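Local coordinates for phosphate-binding protein PstS 2 (Streptococcus pneumoniae, PDB 4H1X) that probably captures phosphate outside the cell membrane and delivers it, as the solute-binding lipoprotein of the PstSACB ABC transporter, for import, at residues A[11-16]-A[251-256]; A[28-33]-A[100-105]; A[83-88]-A[243-248]; A[138-143]-A[227-232]. All blocks are in the same frame, centred on the assembly; numbering follows the deposited sequence.

Contact 1: A[11-16]-A[251-256]; sequences IEVISR and ADVFSG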
loop_
_atom_site.group_PDB
_atom_site.type_symbol
_atom_site.label_atom_id
_atom_site.label_comp_id
_atom_site.label_asym_id
_atom_site.label_seq_id
_atom_site.Cartn_x
_atom_site.Cartn_y
_atom_site.Cartn_z
ATOM N N ILE A 11 -12.318 -15.997 17.788
ATOM C CA ILE A 11 -11.646 -14.885 17.086
ATOM C C ILE A 11 -12.669 -14.091 16.254
ATOM O O ILE A 11 -13.432 -14.686 15.477
ATOM C CB ILE A 11 -10.469 -15.398 16.205
ATOM C CG1 ILE A 11 -9.403 -16.152 17.056
ATOM C CG2 ILE A 11 -9.804 -14.249 15.417
ATOM C CD1 ILE A 11 -8.332 -16.863 16.220
ATOM N N GLU A 12 -12.682 -12.759 16.426
ATOM C CA GLU A 12 -13.558 -11.870 15.659
ATOM C C GLU A 12 -12.705 -11.252 14.550
ATOM O O GLU A 12 -11.894 -10.359 14.807
ATOM C CB GLU A 12 -14.221 -10.811 16.558
ATOM C CG GLU A 12 -15.307 -9.999 15.859
ATOM C CD GLU A 12 -15.710 -8.677 16.496
ATOM O OE1 GLU A 12 -15.496 -8.498 17.718
ATOM O OE2 GLU A 12 -16.274 -7.826 15.768
ATOM N N VAL A 13 -12.829 -11.789 13.333
ATOM C CA VAL A 13 -12.042 -11.314 12.201
ATOM C C VAL A 13 -12.658 -10.009 11.672
ATOM O O VAL A 13 -13.845 -9.965 11.337
ATOM C CB VAL A 13 -11.955 -12.406 11.092
ATOM C CG1 VAL A 13 -11.206 -11.900 9.868
ATOM C CG2 VAL A 13 -11.303 -13.700 11.643
ATOM N N ILE A 14 -11.860 -8.958 11.616
ATOM C CA ILE A 14 -12.285 -7.669 11.059
ATOM C C ILE A 14 -11.717 -7.574 9.656
ATOM O O ILE A 14 -10.497 -7.549 9.506
ATOM C CB ILE A 14 -11.845 -6.435 11.925
ATOM C CG1 ILE A 14 -12.183 -6.569 13.448
ATOM C CG2 ILE A 14 -12.366 -5.105 11.321
ATOM C CD1 ILE A 14 -13.593 -6.867 13.815
ATOM N N SER A 15 -12.583 -7.524 8.639
ATOM C CA SER A 15 -12.136 -7.382 7.251
ATOM C C SER A 15 -12.397 -5.960 6.758
ATOM O O SER A 15 -13.326 -5.298 7.236
ATOM C CB SER A 15 -12.876 -8.376 6.357
ATOM O OG SER A 15 -12.663 -8.088 4.985
ATOM N N ARG A 16 -11.605 -5.491 5.776
ATOM C CA ARG A 16 -11.916 -4.222 5.145
ATOM C C ARG A 16 -13.040 -4.477 4.123
ATOM O O ARG A 16 -13.333 -5.633 3.813
ATOM C CB ARG A 16 -10.657 -3.587 4.513
ATOM C CG ARG A 16 -9.828 -2.815 5.547
ATOM C CD ARG A 16 -10.531 -1.540 6.088
ATOM N NE ARG A 16 -10.914 -0.637 4.999
ATOM C CZ ARG A 16 -10.073 0.182 4.380
ATOM N NH1 ARG A 16 -8.813 0.284 4.788
ATOM N NH2 ARG A 16 -10.481 0.905 3.351
ATOM N N ALA A 251 -2.992 -16.742 7.557
ATOM C CA ALA A 251 -3.935 -17.094 6.500
ATOM C C ALA A 251 -5.085 -17.952 7.063
ATOM O O ALA A 251 -6.241 -17.712 6.707
ATOM C CB ALA A 251 -3.227 -17.807 5.369
ATOM N N ASP A 252 -4.778 -18.883 8.009
ATOM C CA ASP A 252 -5.775 -19.724 8.682
ATOM C C ASP A 252 -6.808 -18.872 9.439
ATOM O O ASP A 252 -8.009 -19.149 9.368
ATOM C CB ASP A 252 -5.103 -20.692 9.656
ATOM C CG ASP A 252 -4.473 -21.915 9.017
ATOM O OD1 ASP A 252 -4.510 -22.024 7.764
ATOM O OD2 ASP A 252 -3.935 -22.768 9.773
ATOM N N VAL A 253 -6.336 -17.833 10.147
ATOM C CA VAL A 253 -7.220 -16.953 10.912
ATOM C C VAL A 253 -8.129 -16.140 9.958
ATOM O O VAL A 253 -9.356 -16.150 10.135
ATOM C CB VAL A 253 -6.413 -16.040 11.887
ATOM C CG1 VAL A 253 -7.297 -14.949 12.489
ATOM C CG2 VAL A 253 -5.769 -16.872 13.013
ATOM N N PHE A 254 -7.535 -15.453 8.970
ATOM C CA PHE A 254 -8.320 -14.575 8.099
ATOM C C PHE A 254 -9.215 -15.341 7.112
ATOM O O PHE A 254 -10.209 -14.763 6.672
ATOM C CB PHE A 254 -7.442 -13.527 7.421
ATOM C CG PHE A 254 -7.203 -12.359 8.355
ATOM C CD1 PHE A 254 -8.100 -11.289 8.404
ATOM C CD2 PHE A 254 -6.152 -12.377 9.270
ATOM C CE1 PHE A 254 -7.913 -10.231 9.295
ATOM C CE2 PHE A 254 -5.961 -11.307 10.157
ATOM C CZ PHE A 254 -6.832 -10.229 10.145
ATOM N N SER A 255 -8.923 -16.638 6.830
ATOM C CA SER A 255 -9.783 -17.492 5.992
ATOM C C SER A 255 -10.823 -18.249 6.845
ATOM O O SER A 255 -11.635 -18.998 6.295
ATOM C CB SER A 255 -8.953 -18.503 5.192
ATOM O OG SER A 255 -8.350 -19.429 6.090
ATOM N N GLY A 256 -10.771 -18.071 8.161
ATOM C CA GLY A 256 -11.705 -18.666 9.119
ATOM C C GLY A 256 -11.497 -20.135 9.452
ATOM O O GLY A 256 -12.429 -20.790 9.925
#

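Contact 2: A[28-33]-A[100-105]; sequences EITGIL and YPLQRP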
loop_
_atom_site.group_PDB
_atom_site.type_symbol
_atom_site.label_atom_id
_atom_site.label_comp_id
_atom_site.label_asym_id
_atom_site.label_seq_id
_atom_site.Cartn_x
_atom_site.Cartn_y
_atom_site.Cartn_z
ATOM N N GLU A 28 -3.979 -10.944 -1.207
ATOM C CA GLU A 28 -3.014 -11.435 -2.208
ATOM C C GLU A 28 -1.725 -11.952 -1.513
ATOM O O GLU A 28 -1.293 -13.079 -1.768
ATOM C CB GLU A 28 -2.673 -10.340 -3.236
ATOM C CG GLU A 28 -1.647 -10.748 -4.290
ATOM C CD GLU A 28 -1.972 -11.986 -5.106
ATOM O OE1 GLU A 28 -3.120 -12.098 -5.599
ATOM O OE2 GLU A 28 -1.069 -12.840 -5.264
ATOM N N ILE A 29 -1.119 -11.117 -0.656
ATOM C CA ILE A 29 0.136 -11.449 0.031
ATOM C C ILE A 29 0.009 -12.719 0.915
ATOM O O ILE A 29 0.912 -13.562 0.895
ATOM C CB ILE A 29 0.688 -10.230 0.842
ATOM C CG1 ILE A 29 1.013 -9.037 -0.099
ATOM C CG2 ILE A 29 1.953 -10.624 1.643
ATOM C CD1 ILE A 29 1.075 -7.655 0.619
ATOM N N THR A 30 -1.089 -12.860 1.676
ATOM C CA THR A 30 -1.301 -14.032 2.548
ATOM C C THR A 30 -1.749 -15.296 1.765
ATOM O O THR A 30 -1.772 -16.387 2.339
ATOM C CB THR A 30 -2.352 -13.706 3.634
ATOM O OG1 THR A 30 -3.549 -13.312 2.975
ATOM C CG2 THR A 30 -1.880 -12.638 4.618
ATOM N N GLY A 31 -2.140 -15.130 0.500
ATOM C CA GLY A 31 -2.606 -16.228 -0.343
ATOM C C GLY A 31 -4.066 -16.609 -0.159
ATOM O O GLY A 31 -4.489 -17.682 -0.615
ATOM N N ILE A 32 -4.846 -15.722 0.518
ATOM C CA ILE A 32 -6.278 -15.897 0.772
ATOM C C ILE A 32 -7.030 -15.648 -0.538
ATOM O O ILE A 32 -8.098 -16.215 -0.742
ATOM C CB ILE A 32 -6.729 -14.956 1.931
ATOM C CG1 ILE A 32 -6.270 -15.518 3.291
ATOM C CG2 ILE A 32 -8.243 -14.688 1.941
ATOM C CD1 ILE A 32 -6.165 -14.479 4.360
ATOM N N LEU A 33 -6.459 -14.810 -1.419
ATOM C CA LEU A 33 -6.998 -14.488 -2.738
ATOM C C LEU A 33 -6.278 -15.403 -3.712
ATOM O O LEU A 33 -5.086 -15.206 -3.970
ATOM C CB LEU A 33 -6.782 -12.993 -3.069
ATOM C CG LEU A 33 -7.282 -12.476 -4.433
ATOM C CD1 LEU A 33 -8.803 -12.503 -4.524
ATOM C CD2 LEU A 33 -6.797 -11.066 -4.683
ATOM N N TYR A 100 10.278 -8.191 7.071
ATOM C CA TYR A 100 8.837 -8.144 7.337
ATOM C C TYR A 100 8.077 -8.416 6.022
ATOM O O TYR A 100 8.216 -7.658 5.068
ATOM C CB TYR A 100 8.455 -6.811 7.991
ATOM C CG TYR A 100 7.019 -6.811 8.439
ATOM C CD1 TYR A 100 6.630 -7.480 9.596
ATOM C CD2 TYR A 100 6.035 -6.170 7.687
ATOM C CE1 TYR A 100 5.298 -7.501 10.007
ATOM C CE2 TYR A 100 4.707 -6.160 8.101
ATOM C CZ TYR A 100 4.338 -6.835 9.255
ATOM O OH TYR A 100 3.022 -6.814 9.659
ATOM N N PRO A 101 7.314 -9.526 5.939
ATOM C CA PRO A 101 6.727 -9.935 4.649
ATOM C C PRO A 101 5.429 -9.255 4.187
ATOM O O PRO A 101 5.167 -9.277 2.977
ATOM C CB PRO A 101 6.491 -11.434 4.846
ATOM C CG PRO A 101 6.217 -11.573 6.290
ATOM C CD PRO A 101 7.058 -10.538 6.991
ATOM N N LEU A 102 4.630 -8.678 5.101
ATOM C CA LEU A 102 3.374 -8.018 4.714
ATOM C C LEU A 102 3.660 -6.602 4.289
ATOM O O LEU A 102 3.576 -5.657 5.085
ATOM C CB LEU A 102 2.332 -8.034 5.831
ATOM C CG LEU A 102 1.981 -9.382 6.428
ATOM C CD1 LEU A 102 1.188 -9.183 7.683
ATOM C CD2 LEU A 102 1.208 -10.236 5.443
ATOM N N GLN A 103 4.068 -6.461 3.040
ATOM C CA GLN A 103 4.404 -5.157 2.475
ATOM C C GLN A 103 4.261 -5.222 0.981
ATOM O O GLN A 103 4.294 -6.310 0.371
ATOM C CB GLN A 103 5.849 -4.747 2.847
ATOM C CG GLN A 103 6.918 -5.722 2.312
ATOM C CD GLN A 103 8.301 -5.152 2.398
ATOM O OE1 GLN A 103 8.696 -4.269 1.616
ATOM N NE2 GLN A 103 9.055 -5.613 3.378
ATOM N N ARG A 104 4.095 -4.046 0.388
ATOM C CA ARG A 104 3.989 -3.931 -1.050
ATOM C C ARG A 104 4.607 -2.619 -1.482
ATOM O O ARG A 104 4.559 -1.628 -0.733
ATOM C CB ARG A 104 2.520 -4.019 -1.513
ATOM C CG ARG A 104 1.625 -2.995 -0.818
ATOM C CD ARG A 104 0.262 -2.892 -1.430
ATOM N NE ARG A 104 -0.569 -1.968 -0.663
ATOM C CZ ARG A 104 -1.754 -1.529 -1.056
ATOM N NH1 ARG A 104 -2.264 -1.923 -2.217
ATOM N NH2 ARG A 104 -2.427 -0.668 -0.310
ATOM N N PRO A 105 5.141 -2.577 -2.711
ATOM C CA PRO A 105 5.687 -1.310 -3.199
ATOM C C PRO A 105 4.600 -0.430 -3.795
ATOM O O PRO A 105 3.593 -0.944 -4.327
ATOM C CB PRO A 105 6.664 -1.763 -4.289
ATOM C CG PRO A 105 6.022 -3.019 -4.863
ATOM C CD PRO A 105 5.290 -3.670 -3.706
#

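Contact 3: A[83-88]-A[243-248]; sequences LEIDGV and SQVSMA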
loop_
_atom_site.group_PDB
_atom_site.type_symbol
_atom_site.label_atom_id
_atom_site.label_comp_id
_atom_site.label_asym_id
_atom_site.label_seq_id
_atom_site.Cartn_x
_atom_site.Cartn_y
_atom_site.Cartn_z
ATOM N N LEU A 83 0.891 -7.583 15.819
ATOM C CA LEU A 83 1.473 -8.908 15.978
ATOM C C LEU A 83 2.785 -8.991 15.230
ATOM O O LEU A 83 2.952 -8.342 14.196
ATOM C CB LEU A 83 0.521 -10.004 15.435
ATOM C CG LEU A 83 -0.794 -10.252 16.188
ATOM C CD1 LEU A 83 -1.648 -11.303 15.461
ATOM C CD2 LEU A 83 -0.551 -10.681 17.618
ATOM N N GLU A 84 3.711 -9.817 15.732
ATOM C CA GLU A 84 4.920 -10.107 14.977
ATOM C C GLU A 84 4.523 -11.188 13.958
ATOM O O GLU A 84 3.660 -12.018 14.269
ATOM C CB GLU A 84 6.057 -10.561 15.919
ATOM C CG GLU A 84 6.492 -9.442 16.860
ATOM C CD GLU A 84 7.681 -9.760 17.747
ATOM O OE1 GLU A 84 8.075 -10.948 17.822
ATOM O OE2 GLU A 84 8.211 -8.817 18.378
ATOM N N ILE A 85 5.092 -11.158 12.745
ATOM C CA ILE A 85 4.775 -12.172 11.732
ATOM C C ILE A 85 6.063 -12.918 11.421
ATOM O O ILE A 85 7.062 -12.298 11.033
ATOM C CB ILE A 85 4.077 -11.588 10.477
ATOM C CG1 ILE A 85 2.643 -11.156 10.813
ATOM C CG2 ILE A 85 4.050 -12.610 9.336
ATOM C CD1 ILE A 85 2.499 -9.771 11.124
ATOM N N ASP A 86 6.051 -14.248 11.655
ATOM C CA ASP A 86 7.237 -15.114 11.491
ATOM C C ASP A 86 8.363 -14.622 12.415
ATOM O O ASP A 86 9.532 -14.580 12.016
ATOM C CB ASP A 86 7.726 -15.153 10.028
ATOM C CG ASP A 86 6.789 -15.735 8.986
ATOM O OD1 ASP A 86 6.077 -16.724 9.302
ATOM O OD2 ASP A 86 6.853 -15.277 7.820
ATOM N N GLY A 87 7.982 -14.204 13.623
ATOM C CA GLY A 87 8.890 -13.670 14.632
ATOM C C GLY A 87 9.506 -12.312 14.327
ATOM O O GLY A 87 10.377 -11.867 15.091
ATOM N N VAL A 88 9.037 -11.620 13.238
ATOM C CA VAL A 88 9.531 -10.291 12.796
ATOM C C VAL A 88 8.551 -9.174 13.194
ATOM O O VAL A 88 7.378 -9.196 12.806
ATOM C CB VAL A 88 9.801 -10.241 11.259
ATOM C CG1 VAL A 88 10.324 -8.871 10.816
ATOM C CG2 VAL A 88 10.754 -11.355 10.811
ATOM N N SER A 243 1.309 -12.543 20.745
ATOM C CA SER A 243 2.216 -11.504 20.265
ATOM C C SER A 243 2.781 -11.843 18.900
ATOM O O SER A 243 3.384 -10.980 18.270
ATOM C CB SER A 243 3.350 -11.282 21.266
ATOM O OG SER A 243 4.164 -12.436 21.386
ATOM N N GLN A 244 2.638 -13.103 18.464
ATOM C CA GLN A 244 3.164 -13.474 17.151
ATOM C C GLN A 244 2.335 -14.553 16.476
ATOM O O GLN A 244 1.732 -15.406 17.134
ATOM C CB GLN A 244 4.647 -13.902 17.225
ATOM C CG GLN A 244 4.923 -15.167 18.023
ATOM C CD GLN A 244 6.392 -15.494 18.012
ATOM O OE1 GLN A 244 7.062 -15.454 19.049
ATOM N NE2 GLN A 244 6.925 -15.816 16.832
ATOM N N VAL A 245 2.326 -14.505 15.144
ATOM C CA VAL A 245 1.659 -15.512 14.322
ATOM C C VAL A 245 2.562 -15.875 13.181
ATOM O O VAL A 245 3.289 -15.023 12.678
ATOM C CB VAL A 245 0.244 -15.098 13.797
ATOM C CG1 VAL A 245 -0.801 -15.177 14.903
ATOM C CG2 VAL A 245 0.249 -13.719 13.137
ATOM N N SER A 246 2.499 -17.133 12.736
ATOM C CA SER A 246 3.196 -17.519 11.514
ATOM C C SER A 246 2.353 -17.049 10.316
ATOM O O SER A 246 1.166 -16.731 10.503
ATOM C CB SER A 246 3.372 -19.040 11.467
ATOM O OG SER A 246 2.115 -19.708 11.477
HETATM N N MSE A 247 2.929 -17.037 9.095
HETATM C CA MSE A 247 2.166 -16.674 7.899
HETATM C C MSE A 247 1.058 -17.714 7.675
HETATM O O MSE A 247 -0.025 -17.336 7.259
HETATM C CB MSE A 247 3.058 -16.531 6.655
HETATM C CG MSE A 247 3.831 -15.208 6.590
HETATM SE SE MSE A 247 2.848 -13.627 5.954
HETATM C CE MSE A 247 2.502 -14.178 4.089
ATOM N N ALA A 248 1.303 -19.011 8.013
ATOM C CA ALA A 248 0.293 -20.077 7.901
ATOM C C ALA A 248 -0.881 -19.790 8.812
ATOM O O ALA A 248 -2.030 -19.864 8.368
ATOM C CB ALA A 248 0.892 -21.432 8.262
#

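Contact 4: A[138-143]-A[227-232]; sequences KFIEAK and IALDGI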
loop_
_atom_site.group_PDB
_atom_site.type_symbol
_atom_site.label_atom_id
_atom_site.label_comp_id
_atom_site.label_asym_id
_atom_site.label_seq_id
_atom_site.Cartn_x
_atom_site.Cartn_y
_atom_site.Cartn_z
ATOM N N LYS A 138 3.533 9.033 6.445
ATOM C CA LYS A 138 3.712 7.794 7.218
ATOM C C LYS A 138 3.958 6.519 6.356
ATOM O O LYS A 138 3.768 5.407 6.841
ATOM C CB LYS A 138 2.513 7.572 8.185
ATOM C CG LYS A 138 2.225 8.764 9.131
ATOM C CD LYS A 138 3.256 8.892 10.230
ATOM C CE LYS A 138 2.742 9.691 11.403
ATOM N NZ LYS A 138 3.478 9.367 12.654
ATOM N N PHE A 139 4.487 6.684 5.143
ATOM C CA PHE A 139 4.940 5.553 4.330
ATOM C C PHE A 139 6.441 5.390 4.554
ATOM O O PHE A 139 7.085 6.281 5.108
ATOM C CB PHE A 139 4.626 5.769 2.840
ATOM C CG PHE A 139 3.147 5.723 2.564
ATOM C CD1 PHE A 139 2.484 4.503 2.443
ATOM C CD2 PHE A 139 2.416 6.896 2.413
ATOM C CE1 PHE A 139 1.102 4.459 2.224
ATOM C CE2 PHE A 139 1.040 6.857 2.184
ATOM C CZ PHE A 139 0.394 5.636 2.078
ATOM N N ILE A 140 7.000 4.265 4.122
ATOM C CA ILE A 140 8.434 4.030 4.270
ATOM C C ILE A 140 9.174 4.380 2.959
ATOM O O ILE A 140 8.740 3.991 1.873
ATOM C CB ILE A 140 8.657 2.577 4.728
ATOM C CG1 ILE A 140 8.135 2.422 6.183
ATOM C CG2 ILE A 140 10.131 2.170 4.608
ATOM C CD1 ILE A 140 7.670 1.048 6.575
ATOM N N GLU A 141 10.273 5.147 3.090
ATOM C CA GLU A 141 11.120 5.591 1.982
ATOM C C GLU A 141 12.205 4.529 1.714
ATOM O O GLU A 141 13.102 4.341 2.535
ATOM C CB GLU A 141 11.709 6.988 2.313
ATOM C CG GLU A 141 12.598 7.599 1.242
ATOM C CD GLU A 141 11.958 7.647 -0.131
ATOM O OE1 GLU A 141 11.074 8.508 -0.358
ATOM O OE2 GLU A 141 12.314 6.787 -0.967
ATOM N N ALA A 142 12.108 3.841 0.559
ATOM C CA ALA A 142 13.052 2.788 0.133
ATOM C C ALA A 142 14.406 3.354 -0.322
ATOM O O ALA A 142 15.437 2.693 -0.154
ATOM C CB ALA A 142 12.444 1.968 -0.996
ATOM N N LYS A 143 14.400 4.558 -0.920
ATOM C CA LYS A 143 15.622 5.181 -1.423
ATOM C C LYS A 143 16.472 5.737 -0.288
ATOM O O LYS A 143 15.950 6.312 0.677
ATOM C CB LYS A 143 15.311 6.283 -2.450
ATOM C CG LYS A 143 14.521 5.803 -3.671
ATOM C CD LYS A 143 15.385 5.067 -4.702
ATOM C CE LYS A 143 14.621 3.981 -5.425
ATOM N NZ LYS A 143 15.395 3.424 -6.566
ATOM N N ILE A 227 8.348 4.522 -5.142
ATOM C CA ILE A 227 8.349 5.827 -4.467
ATOM C C ILE A 227 8.060 5.648 -2.968
ATOM O O ILE A 227 8.305 6.553 -2.187
ATOM C CB ILE A 227 7.371 6.836 -5.117
ATOM C CG1 ILE A 227 5.898 6.393 -5.005
ATOM C CG2 ILE A 227 7.785 7.129 -6.551
ATOM C CD1 ILE A 227 4.800 7.518 -5.298
ATOM N N ALA A 228 7.539 4.495 -2.574
ATOM C CA ALA A 228 7.224 4.205 -1.176
ATOM C C ALA A 228 7.022 2.725 -0.972
ATOM O O ALA A 228 6.674 2.002 -1.921
ATOM C CB ALA A 228 5.949 4.941 -0.754
ATOM N N LEU A 229 7.187 2.286 0.279
ATOM C CA LEU A 229 6.864 0.928 0.704
ATOM C C LEU A 229 5.724 1.040 1.675
ATOM O O LEU A 229 5.741 1.891 2.579
ATOM C CB LEU A 229 8.056 0.183 1.324
ATOM C CG LEU A 229 9.289 0.003 0.439
ATOM C CD1 LEU A 229 10.368 -0.735 1.212
ATOM C CD2 LEU A 229 8.953 -0.746 -0.839
ATOM N N ASP A 230 4.694 0.250 1.437
ATOM C CA ASP A 230 3.515 0.275 2.273
ATOM C C ASP A 230 3.454 -1.018 3.043
ATOM O O ASP A 230 3.198 -2.062 2.450
ATOM C CB ASP A 230 2.255 0.476 1.408
ATOM C CG ASP A 230 0.956 0.432 2.195
ATOM O OD1 ASP A 230 0.864 1.128 3.247
ATOM O OD2 ASP A 230 0.044 -0.318 1.784
ATOM N N GLY A 231 3.749 -0.952 4.336
ATOM C CA GLY A 231 3.676 -2.136 5.178
ATOM C C GLY A 231 2.251 -2.281 5.690
ATOM O O GLY A 231 1.487 -1.299 5.736
ATOM N N ILE A 232 1.871 -3.507 6.033
ATOM C CA ILE A 232 0.564 -3.818 6.602
ATOM C C ILE A 232 0.807 -4.433 7.985
ATOM O O ILE A 232 1.595 -5.369 8.115
ATOM C CB ILE A 232 -0.278 -4.732 5.678
ATOM C CG1 ILE A 232 -0.641 -4.017 4.345
ATOM C CG2 ILE A 232 -1.544 -5.244 6.404
ATOM C CD1 ILE A 232 -1.115 -4.953 3.229
HETATM O O HOH W 1 1.891 2.891 5.786
HETATM O O HOH W 2 9.847 8.527 -2.773
#

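Contact 1: A[11-16]-A[251-256]
The phenyl ring of F254 meets strand 12-16 in two ways: the carbonyl oxygen I14 O lies in the ring plane at its edge, 3.7 Å from F254 CE1, while the methyl V13 CG1 comes in obliquely, 3.5 Å from F254 CD1. F26 of helix 21-30 meets the same ring edge-to-face. This is helix-on-sheet packing in an alpha/beta lobe of the periplasmic binding protein fold, with helix 247-254 laid against a strand that pairs in parallel with strands 49-51 and 67-72. V13 uses both methyls on the last turn of the helix. Its CG1, anti to the backbone N (chi1 177°), reaches the phenyl ring, and its CG2 sits 3.5 Å from V253 O. I11 and V253 cross at about a right angle, the branch methyl I11 CG2 touching V253 CG1 at 3.9 Å and the terminal I11 CD1 lying near V253 CG2. I68 of strand 67-72 also packs on V253 and F254, both buried. The helix ends in a Schellman motif at G256, whose positive phi goes with a bond from G256 N to V253 O. One turn back, A251 O accepts from both S255 N and S255 OG, the hydroxyl at 2.8 Å and above the carbonyl plane.

Contact 2: A[28-33]-A[100-105]
With chi1 at -62°, I29 places CG2 anti to its backbone N and CG1 anti to the carbonyl carbon, while chi2 of 159° extends CD1 away from the helix; the two branches therefore land at different points on segment 100-105. CG2 touches both the carbonyl oxygen P101 O, at 3.7 Å, and the methyl L102 CD2. I29 CD1 reaches further along the chain, 3.5 Å from Q103 O. L102 has CG anti to its carbonyl carbon (chi1 -54°); chi2 extends CD1 and leaves the other methyl, CD2, turned aside, where it meets I29 CG2 at 3.9 Å and T30 CG2 at 4.0 Å. The threonine shows only its methyl to the leucine; its hydroxyl OG1 is bonded to F26 O. L102 is the centre of an inverse gamma turn, closed by a weak bond from Q103 N to P101 O. The side chain of Q103 folds back on the residue before the turn: NE2 donates almost straight to Y100 O at 2.8 Å, and also bonds V95 O. R104 starts toward the helix but carries its guanidinium off to a salt bridge with D230 and a bond to S165, beside a bound citrate. The contact sets the C-terminal end of helix 21-30, finished by a Schellman motif at G31, on the entry to strand 103-110, next to a probable ligand cleft of the periplasmic binding protein fold.

Contact 3: A[83-88]-A[243-248]
L83 and V245 cross obliquely, L83 CD1 lying 3.9 Å from V245 CG2. I85 shares a sheet face with V245 and also slants across the selenomethionine M247, I85 CG2 standing 3.7 Å from M247 SE. On the other face E84 and Q244 lie side by side, with E84 CB 3.9 Å from Q244 CB. The extended Q244 chain carries NE2 over G87 CA. D86 leans over the start of the helix: OD2 lies 3.3 Å from M247 CG, and OD1 accepts M247 N at 3.2 Å from above the carboxylate plane. The helix start would probably stabilise this negative charge. Between the two faces, the backbones are joined by E84 N to S243 O, nearly straight at 178°, by V245 N to E84 O, and by D86 N to V245 O at 3.0 Å. A type I' turn from I85 to V88 ends the strand, while S246 is the N-cap of helix 247-254, its OG bonded to E249 N. Strands 81-85 and 244-245 thus form a parallel beta pair at the sheet edge that runs straight into an N-capped helix, within the periplasmic binding protein fold.

Contact 4: A[138-143]-A[227-232]
Two backbone hydrogen bonds join the segments: I140 N to L229 O at 3.1 Å, and L229 N to I140 O at 2.8 Å, both in the carbonyl plane. I140 and L229 thus form an antiparallel hydrogen-bonded pair, a single bridge, and A228 CA adds a CA-H...O contact to I140 O. Apolar groups fill in around it. A142 CB rests 4.0 Å from L229 CG, and F139 CB touches A228 CB at 3.9 Å; V95 of helix 92-96 packs on both I140 and L229. In the fold, the chain leaving helix 128-136 through a Schellman motif with K138 as C-prime is stitched to strand 223-236, a long strand of the sheet in this periplasmic binding protein, just past a classic bulge where I227 and A228 face F106. Of the polar contacts, D230 OD1 lies at the edge of the F139 ring, 3.5 Å from CE1, with carboxylate and ring planes 62° apart; the other oxygen, OD2, forms a salt bridge with R104. E141, bent at chi2 (53°), curls its carboxylate forward over the next residues, where OE2 takes K143 N on its anti lone pair. A water donates to both E141 OE1, at 2.7 Å, and I227 O, at 2.6 Å.

How the contacts relate
Contacts 1, 2 and 3 gather on one side of the chain's centre, their centres 13 to 15 Å apart, and all four reach the same mixed sheet. Helix 247-254 serves contacts 1 and 3 at its two ends and touches contact 2, where F254 CB lies 3.5 Å from I32 CD1. Contact 4 is about 25 Å from contact 1 between centres but adjoins contact 2 through neighbouring strands 103-110 and 223-236. Along the chain, contact 1 encloses the other three; contacts 2 and 3 interlock, and contact 4 lies within the loop of contact 3. Late segments therefore return to pack on early ones, and strands 103-110 and 223-236 run between the protein's two lobes.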